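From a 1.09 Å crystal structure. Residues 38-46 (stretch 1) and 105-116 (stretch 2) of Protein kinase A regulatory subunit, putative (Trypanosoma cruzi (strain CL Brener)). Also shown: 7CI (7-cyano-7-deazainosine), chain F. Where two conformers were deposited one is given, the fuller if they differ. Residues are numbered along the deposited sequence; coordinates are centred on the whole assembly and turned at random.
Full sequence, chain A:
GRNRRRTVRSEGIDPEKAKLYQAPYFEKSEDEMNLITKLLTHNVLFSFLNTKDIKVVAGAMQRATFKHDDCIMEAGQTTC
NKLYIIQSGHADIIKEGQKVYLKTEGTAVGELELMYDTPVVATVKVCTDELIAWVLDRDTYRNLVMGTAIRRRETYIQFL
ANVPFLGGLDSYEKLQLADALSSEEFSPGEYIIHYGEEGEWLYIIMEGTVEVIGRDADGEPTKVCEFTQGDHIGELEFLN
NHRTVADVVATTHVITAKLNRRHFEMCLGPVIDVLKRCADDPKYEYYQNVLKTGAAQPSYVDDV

Stretch 1 (38-46) KLLTHNVLF
Stretch 2 105-116: EGTAVGELELMY

The contact joins a stretch that enters as a helix to a ligand-binding segment of the same chain, the touching residues being at least 63 positions apart, and buries 286 Å² summed over both sides. Stretch 1 enters as a helix already under way at Lys-38, then passes through Asn-43 in an extended conformation (phi/psi -102/129°) and makes a short 3-10 segment at Val-44 and Leu-45. Stretch 2 runs from a loop through a strand at Ala-108 and Val-109, turns at Gly-110 (102/-5°), the N-cap position, and continues as a helix from Glu-111 to Tyr-116. Both stretches advance in the same sense along the contact: CA atoms pair Leu-39 with Gly-106 at 5.6 Å, Asn-43 with Thr-107 at 6.4 Å and Leu-45 with Glu-111 at 8.3 Å.

The polar centre is Asn-43, in the t rotamer with chi2 -70°. Its ND2 donates to Gly-106 O at 2.9 Å and 171°, a nearly linear hydrogen bond, while its OD1 accepts from Leu-45 N at 2.9 Å. One amide thus ties the loop of stretch 2 to the 3-10 segment of stretch 1, at Leu-45. The same Gly-106 O also accepts from a water at 2.9 Å, which donates in turn to Leu-39 O at 2.7 Å and so bridges the two backbones. Within stretch 1, His-42 (chi1 m, chi2 80°) turns its ring end away from stretch 2, and its ND1 donates to Lys-38 O at 2.9 Å.

Apolar packing flanks this polar centre. Leu-39 (m, t) starts sideways, but its end comes nearer, bringing CD2 to 4.1 Å from Gly-106 CA. The backbone of Gly-106 (89/-13°) itself calls for glycine, since a CB would jam against the preceding carbonyl oxygen. Farther along, Leu-45 (m, t) points toward stretch 2 and has the largest covered area in the contact. Its CD1 lies 3.5 Å from Ala-108 CB and 3.6 Å from Glu-111 CB; its CD2 reaches Met-115 CE at 4.2 Å, with Met-115 extended through chi1 and chi2 (t, t) and turned at chi3 (m).

The segment that receives Leu-45 also holds 7-cyano-7-deazainosine. Gly-110 N donates to ligand O3 at 2.9 Å, and that O3 donates to Glu-113 OE1 at 2.7 Å. Glu-111 (p, m, chi3 163°) comes closest to Leu-45 at CB, and its OE2 accepts from ligand O2 at 2.7 Å. Glu-113 (m, p, chi3 25°) also accepts from ligand O4 through OE2 at 2.7 Å.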

ATOM      1  N   LYS A  38       0.778  -9.985 -10.218  1.00 10.33           N
ATOM      2  CA  LYS A  38       1.654  -8.883  -9.844  1.00 11.65           C
ATOM      3  C   LYS A  38       0.863  -7.598  -9.633  1.00 10.93           C
ATOM      4  O   LYS A  38       1.106  -6.863  -8.665  1.00 12.15           O
ATOM      5  CB  LYS A  38       2.744  -8.701 -10.891  1.00 13.85           C
ATOM      6  CG  LYS A  38       3.830  -7.715 -10.476  1.00 26.50           C
ATOM      7  CD  LYS A  38       4.932  -7.635 -11.524  1.00 43.61           C
ATOM      8  CE  LYS A  38       5.437  -9.025 -11.901  1.00 59.66           C
ATOM      9  NZ  LYS A  38       6.003  -9.772 -10.740  1.00 72.98           N
ATOM     10  N   LEU A  39      -0.111  -7.316 -10.499  1.00  9.18           N
ATOM     11  CA  LEU A  39      -0.952  -6.149 -10.265  1.00  9.93           C
ATOM     12  C   LEU A  39      -1.667  -6.264  -8.924  1.00 10.05           C
ATOM     13  O   LEU A  39      -1.731  -5.298  -8.154  1.00 10.01           O
ATOM     14  CB  LEU A  39      -1.985  -5.990 -11.378  1.00  9.67           C
ATOM     15  CG  LEU A  39      -1.444  -5.656 -12.776  1.00 10.60           C
ATOM     16  CD1 LEU A  39      -2.564  -5.736 -13.798  1.00 12.09           C
ATOM     17  CD2 LEU A  39      -0.819  -4.283 -12.813  1.00 12.70           C
ATOM     18  N   LEU A  40      -2.225  -7.430  -8.632  1.00  8.81           N
ATOM     19  CA  LEU A  40      -2.995  -7.584  -7.408  1.00  9.08           C
ATOM     20  C   LEU A  40      -2.125  -7.474  -6.166  1.00  8.97           C
ATOM     21  O   LEU A  40      -2.548  -6.884  -5.162  1.00  9.77           O
ATOM     22  CB  LEU A  40      -3.713  -8.923  -7.422  1.00  9.52           C
ATOM     23  CG  LEU A  40      -4.710  -9.168  -8.544  1.00  9.57           C
ATOM     24  CD1 LEU A  40      -5.274 -10.544  -8.301  1.00 14.79           C
ATOM     25  CD2 LEU A  40      -5.772  -8.081  -8.563  1.00 14.12           C
ATOM     26  N   THR A  41      -0.924  -8.047  -6.191  1.00  8.90           N
ATOM     27  CA  THR A  41      -0.101  -8.044  -4.990  1.00  9.34           C
ATOM     28  C   THR A  41       0.507  -6.682  -4.688  1.00  8.72           C
ATOM     29  O   THR A  41       1.033  -6.489  -3.579  1.00 11.20           O
ATOM     30  CB  THR A  41       0.990  -9.110  -5.038  1.00 11.83           C
ATOM     31  OG1 THR A  41       1.849  -8.859  -6.138  1.00 13.84           O
ATOM     32  CG2 THR A  41       0.401 -10.521  -5.141  1.00 15.48           C
ATOM     33  N   HIS A  42       0.454  -5.738  -5.616  1.00  9.33           N
ATOM     34  CA  HIS A  42       0.911  -4.386  -5.337  1.00 10.43           C
ATOM     35  C   HIS A  42      -0.228  -3.401  -5.144  1.00  9.93           C
ATOM     36  O   HIS A  42       0.029  -2.230  -4.870  1.00 12.37           O
ATOM     37  CB  HIS A  42       1.851  -3.903  -6.448  1.00 11.56           C
ATOM     38  CG  HIS A  42       3.147  -4.641  -6.464  1.00 12.72           C
ATOM     39  ND1 HIS A  42       3.287  -5.889  -7.032  1.00 24.48           N
ATOM     40  CD2 HIS A  42       4.351  -4.336  -5.925  1.00 16.40           C
ATOM     41  CE1 HIS A  42       4.530  -6.308  -6.868  1.00 26.78           C
ATOM     42  NE2 HIS A  42       5.197  -5.384  -6.201  1.00 19.69           N
ATOM     43  N   ASN A  43      -1.471  -3.843  -5.249  1.00  9.23           N
ATOM     44  CA  ASN A  43      -2.626  -2.974  -5.080  1.00  8.59           C
ATOM     45  C   ASN A  43      -3.233  -3.193  -3.704  1.00  8.78           C
ATOM     46  O   ASN A  43      -3.518  -4.328  -3.315  1.00  8.43           O
ATOM     47  CB  ASN A  43      -3.661  -3.246  -6.174  1.00 10.04           C
ATOM     48  CG  ASN A  43      -4.838  -2.312  -6.084  1.00  9.83           C
ATOM     49  OD1 ASN A  43      -5.639  -2.399  -5.157  1.00 10.42           O
ATOM     50  ND2 ASN A  43      -4.969  -1.412  -7.049  1.00 10.58           N
ATOM     51  N   VAL A  44      -3.448  -2.102  -2.976  1.00  8.48           N
ATOM     52  CA  VAL A  44      -3.818  -2.198  -1.569  1.00  8.33           C
ATOM     53  C   VAL A  44      -5.138  -2.915  -1.316  1.00  8.28           C
ATOM     54  O   VAL A  44      -5.362  -3.375  -0.189  1.00  8.78           O
ATOM     55  CB  VAL A  44      -3.843  -0.820  -0.883  1.00 10.79           C
ATOM     56  CG1 VAL A  44      -2.514  -0.120  -1.035  1.00 12.58           C
ATOM     57  CG2 VAL A  44      -5.014   0.022  -1.391  1.00 10.50           C
ATOM     58  N   LEU A  45      -6.034  -3.006  -2.298  1.00  8.31           N
ATOM     59  CA  LEU A  45      -7.316  -3.663  -2.063  1.00  8.57           C
ATOM     60  C   LEU A  45      -7.175  -5.151  -1.811  1.00  8.85           C
ATOM     61  O   LEU A  45      -8.119  -5.765  -1.304  1.00 10.51           O
ATOM     62  CB  LEU A  45      -8.236  -3.469  -3.265  1.00  9.73           C
ATOM     63  CG  LEU A  45      -8.676  -2.036  -3.531  1.00 10.05           C
ATOM     64  CD1 LEU A  45      -9.357  -1.922  -4.878  1.00 12.05           C
ATOM     65  CD2 LEU A  45      -9.593  -1.521  -2.428  1.00 13.01           C
ATOM     66  N   PHE A  46      -6.031  -5.739  -2.148  1.00  8.22           N
ATOM     67  CA  PHE A  46      -5.806  -7.179  -2.034  1.00  8.45           C
ATOM     68  C   PHE A  46      -4.749  -7.516  -0.992  1.00  8.49           C
ATOM     69  O   PHE A  46      -4.284  -8.656  -0.937  1.00  9.34           O
ATOM     70  CB  PHE A  46      -5.435  -7.744  -3.408  1.00  8.69           C
ATOM     71  CG  PHE A  46      -6.382  -7.318  -4.496  1.00  8.87           C
ATOM     72  CD1 PHE A  46      -7.536  -8.022  -4.768  1.00  9.19           C
ATOM     73  CD2 PHE A  46      -6.133  -6.172  -5.207  1.00  9.40           C
ATOM     74  CE1 PHE A  46      -8.406  -7.593  -5.752  1.00 10.66           C
ATOM     75  CE2 PHE A  46      -6.999  -5.736  -6.192  1.00 10.53           C
ATOM     76  CZ  PHE A  46      -8.131  -6.440  -6.457  1.00 10.25           C
ATOM     77  N   GLU A 105      -1.083   3.342 -13.728  1.00 11.80           N
ATOM     78  CA  GLU A 105      -0.972   1.902 -13.844  1.00 10.64           C
ATOM     79  C   GLU A 105      -0.924   1.256 -12.464  1.00  9.66           C
ATOM     80  O   GLU A 105      -0.257   1.740 -11.536  1.00 11.87           O
ATOM     81  CB  GLU A 105       0.256   1.517 -14.674  1.00 13.99           C
ATOM     82  CG  GLU A 105       1.566   2.108 -14.207  1.00 19.55           C
ATOM     83  CD  GLU A 105       1.870   3.506 -14.758  1.00 22.15           C
ATOM     84  OE1 GLU A 105       3.021   3.945 -14.561  1.00 31.60           O
ATOM     85  OE2 GLU A 105       0.998   4.170 -15.373  1.00 16.18           O
ATOM     86  N   GLY A 106      -1.618   0.132 -12.344  1.00  9.20           N
ATOM     87  CA  GLY A 106      -1.662  -0.638 -11.124  1.00  9.46           C
ATOM     88  C   GLY A 106      -2.754  -0.250 -10.162  1.00  8.58           C
ATOM     89  O   GLY A 106      -3.002  -0.995  -9.198  1.00  9.28           O
ATOM     90  N   THR A 107      -3.387   0.885 -10.374  1.00  8.70           N
ATOM     91  CA  THR A 107      -4.430   1.367  -9.486  1.00  9.15           C
ATOM     92  C   THR A 107      -5.785   0.817  -9.901  1.00  8.62           C
ATOM     93  O   THR A 107      -5.961   0.262 -10.995  1.00  9.90           O
ATOM     94  CB  THR A 107      -4.472   2.894  -9.430  1.00 10.35           C
ATOM     95  OG1 THR A 107      -4.936   3.447 -10.661  1.00 10.28           O
ATOM     96  CG2 THR A 107      -3.104   3.460  -9.063  1.00 10.81           C
ATOM     97  N   ALA A 108      -6.745   0.975  -9.004  1.00  8.94           N
ATOM     98  CA  ALA A 108      -8.098   0.470  -9.169  1.00  9.79           C
ATOM     99  C   ALA A 108      -9.099   1.604  -9.316  1.00  9.83           C
ATOM    100  O   ALA A 108      -8.942   2.678  -8.720  1.00 11.27           O
ATOM    101  CB  ALA A 108      -8.504  -0.318  -7.919  1.00 16.56           C
ATOM    102  N   VAL A 109     -10.165   1.341 -10.070  1.00  9.07           N
ATOM    103  CA  VAL A 109     -11.358   2.179 -10.057  1.00 10.23           C
ATOM    104  C   VAL A 109     -12.585   1.299  -9.876  1.00  9.91           C
ATOM    105  O   VAL A 109     -12.647   0.164 -10.362  1.00 10.00           O
ATOM    106  CB  VAL A 109     -11.517   3.090 -11.297  1.00 13.31           C
ATOM    107  CG1 VAL A 109     -10.437   4.168 -11.302  1.00 13.24           C
ATOM    108  CG2 VAL A 109     -11.524   2.279 -12.585  1.00 12.32           C
ATOM    109  N   GLY A 110     -13.583   1.851  -9.184  1.00 10.73           N
ATOM    110  CA  GLY A 110     -14.817   1.153  -8.891  1.00 10.86           C
ATOM    111  C   GLY A 110     -14.910   0.625  -7.482  1.00 10.09           C
ATOM    112  O   GLY A 110     -15.960   0.099  -7.089  1.00 10.54           O
ATOM    113  N   GLU A 111     -13.839   0.749  -6.707  1.00 11.15           N
ATOM    114  CA  GLU A 111     -13.832   0.171  -5.374  1.00 10.97           C
ATOM    115  C   GLU A 111     -14.710   0.938  -4.401  1.00 11.87           C
ATOM    116  O   GLU A 111     -15.250   0.344  -3.472  1.00 12.11           O
ATOM    117  CB  GLU A 111     -12.392   0.058  -4.860  1.00 12.45           C
ATOM    118  CG  GLU A 111     -11.803   1.283  -4.188  1.00 12.16           C
ATOM    119  CD  GLU A 111     -11.608   2.488  -5.072  1.00 11.49           C
ATOM    120  OE1 GLU A 111     -11.446   3.593  -4.476  1.00 11.57           O
ATOM    121  OE2 GLU A 111     -11.585   2.357  -6.315  1.00 11.44           O
ATOM    122  N   LEU A 112     -14.857   2.241  -4.597  0.71  9.99           N
ATOM    123  CA  LEU A 112     -15.690   3.033  -3.702  0.71 12.18           C
ATOM    124  C   LEU A 112     -17.131   2.543  -3.752  0.71 11.90           C
ATOM    125  O   LEU A 112     -17.789   2.362  -2.716  0.71 13.96           O
ATOM    126  CB  LEU A 112     -15.591   4.494  -4.138  0.71 14.06           C
ATOM    127  CG  LEU A 112     -16.150   5.608  -3.267  0.71 13.51           C
ATOM    128  CD1 LEU A 112     -15.505   5.633  -1.910  0.71 14.98           C
ATOM    129  CD2 LEU A 112     -15.882   6.922  -3.958  0.71 13.99           C
ATOM    130  N   GLU A 113     -17.615   2.281  -4.964  1.00 11.09           N
ATOM    131  CA  GLU A 113     -18.975   1.830  -5.172  1.00 11.03           C
ATOM    132  C   GLU A 113     -19.196   0.421  -4.641  1.00 11.81           C
ATOM    133  O   GLU A 113     -20.264   0.123  -4.100  1.00 12.92           O
ATOM    134  CB  GLU A 113     -19.264   1.868  -6.665  1.00 11.81           C
ATOM    135  CG  GLU A 113     -19.318   3.274  -7.241  1.00 12.07           C
ATOM    136  CD  GLU A 113     -17.983   4.003  -7.342  1.00 11.35           C
ATOM    137  OE1 GLU A 113     -16.909   3.343  -7.426  1.00 11.33           O
ATOM    138  OE2 GLU A 113     -17.994   5.247  -7.351  1.00 11.99           O
ATOM    139  N   LEU A 114     -18.213  -0.469  -4.817  1.00 11.26           N
ATOM    140  CA  LEU A 114     -18.349  -1.844  -4.343  1.00 11.54           C
ATOM    141  C   LEU A 114     -18.231  -1.940  -2.831  1.00 12.19           C
ATOM    142  O   LEU A 114     -18.965  -2.704  -2.198  1.00 13.58           O
ATOM    143  CB  LEU A 114     -17.316  -2.734  -5.026  1.00 11.76           C
ATOM    144  CG  LEU A 114     -17.572  -2.995  -6.503  1.00 11.19           C
ATOM    145  CD1 LEU A 114     -16.378  -3.657  -7.141  1.00 14.97           C
ATOM    146  CD2 LEU A 114     -18.801  -3.838  -6.677  1.00 17.98           C
ATOM    147  N   MET A 115     -17.321  -1.177  -2.236  1.00 11.02           N
ATOM    148  CA  MET A 115     -17.133  -1.237  -0.793  0.65 12.23           C
ATOM    149  C   MET A 115     -18.317  -0.623  -0.051  1.00 12.00           C
ATOM    150  O   MET A 115     -18.698  -1.107   1.022  1.00 14.86           O
ATOM    151  CB  MET A 115     -15.825  -0.530  -0.431  0.65 12.89           C
ATOM    152  CG  MET A 115     -15.319  -0.781   0.994  0.65 13.38           C
ATOM    153  SD  MET A 115     -13.716  -0.010   1.381  0.65 13.23           S
ATOM    154  CE  MET A 115     -12.569  -1.015   0.430  0.65 12.70           C
ATOM    155  N   TYR A 116     -18.891   0.450  -0.586  1.00 10.82           N
ATOM    156  CA  TYR A 116     -19.905   1.219   0.128  1.00 10.98           C
ATOM    157  C   TYR A 116     -21.293   1.145  -0.500  1.00 11.81           C
ATOM    158  O   TYR A 116     -22.218   1.828  -0.026  1.00 14.15           O
ATOM    159  CB  TYR A 116     -19.432   2.668   0.270  1.00 11.45           C
ATOM    160  CG  TYR A 116     -18.139   2.776   1.056  1.00  9.65           C
ATOM    161  CD1 TYR A 116     -18.112   2.485   2.408  1.00  9.65           C
ATOM    162  CD2 TYR A 116     -16.949   3.158   0.456  1.00  9.97           C
ATOM    163  CE1 TYR A 116     -16.927   2.561   3.140  1.00  9.77           C
ATOM    164  CE2 TYR A 116     -15.788   3.249   1.179  1.00  9.11           C
ATOM    165  CZ  TYR A 116     -15.784   2.954   2.510  1.00  8.56           C
ATOM    166  OH  TYR A 116     -14.599   3.077   3.154  1.00 10.45           O
TER
HETATM  167  C1  7CI F 605     -12.372   6.872  -7.899  1.00 11.60           C
HETATM  168  N1  7CI F 605     -12.550   8.041  -6.982  1.00 11.23           N
HETATM  169  O1  7CI F 605     -13.336   6.966  -8.937  1.00 10.93           O
HETATM  170  C2  7CI F 605     -11.541   8.715  -6.427  1.00 11.02           C
HETATM  171  N2  7CI F 605     -10.202   8.511  -6.500  1.00 12.11           N
HETATM  172  O2  7CI F 605     -11.802   4.620  -7.762  1.00 11.22           O
HETATM  173  C3  7CI F 605      -9.396   9.336  -5.809  1.00 11.97           C
HETATM  174  N3  7CI F 605      -9.928  10.382  -5.043  1.00 13.86           N
HETATM  175  O3  7CI F 605     -14.306   3.957  -7.392  1.00 10.94           O
HETATM  176  C4  7CI F 605     -11.268  10.595  -4.958  1.00 13.00           C
HETATM  177  N4  7CI F 605     -15.392  11.218  -4.774  1.00 23.08           N
HETATM  178  C5  7CI F 605     -12.141   9.761  -5.656  1.00 12.99           C
HETATM  179  O5  7CI F 605     -11.657  11.557  -4.233  1.00 18.63           O
HETATM  180  C6  7CI F 605     -13.578   9.684  -5.815  1.00 13.23           C
HETATM  181  C7  7CI F 605     -13.753   8.591  -6.676  1.00 12.93           C
HETATM  182  C8  7CI F 605     -14.569  10.524  -5.246  1.00 17.72           C
HETATM  183  C9  7CI F 605     -12.606   5.595  -7.235  1.00 10.24           C
HETATM  184  C10 7CI F 605     -14.001   5.354  -7.486  1.00 10.19           C
HETATM  185  C11 7CI F 605     -14.157   5.819  -8.919  1.00 10.57           C
HETATM  186  C12 7CI F 605     -15.655   6.197  -9.312  1.00 11.42           C
HETATM  187  O4  7CI F 605     -16.218   7.031  -8.323  1.00 11.79           O
HETATM  188  O   HOH W   1      -0.839  -2.759  -8.605  1.00 11.27           O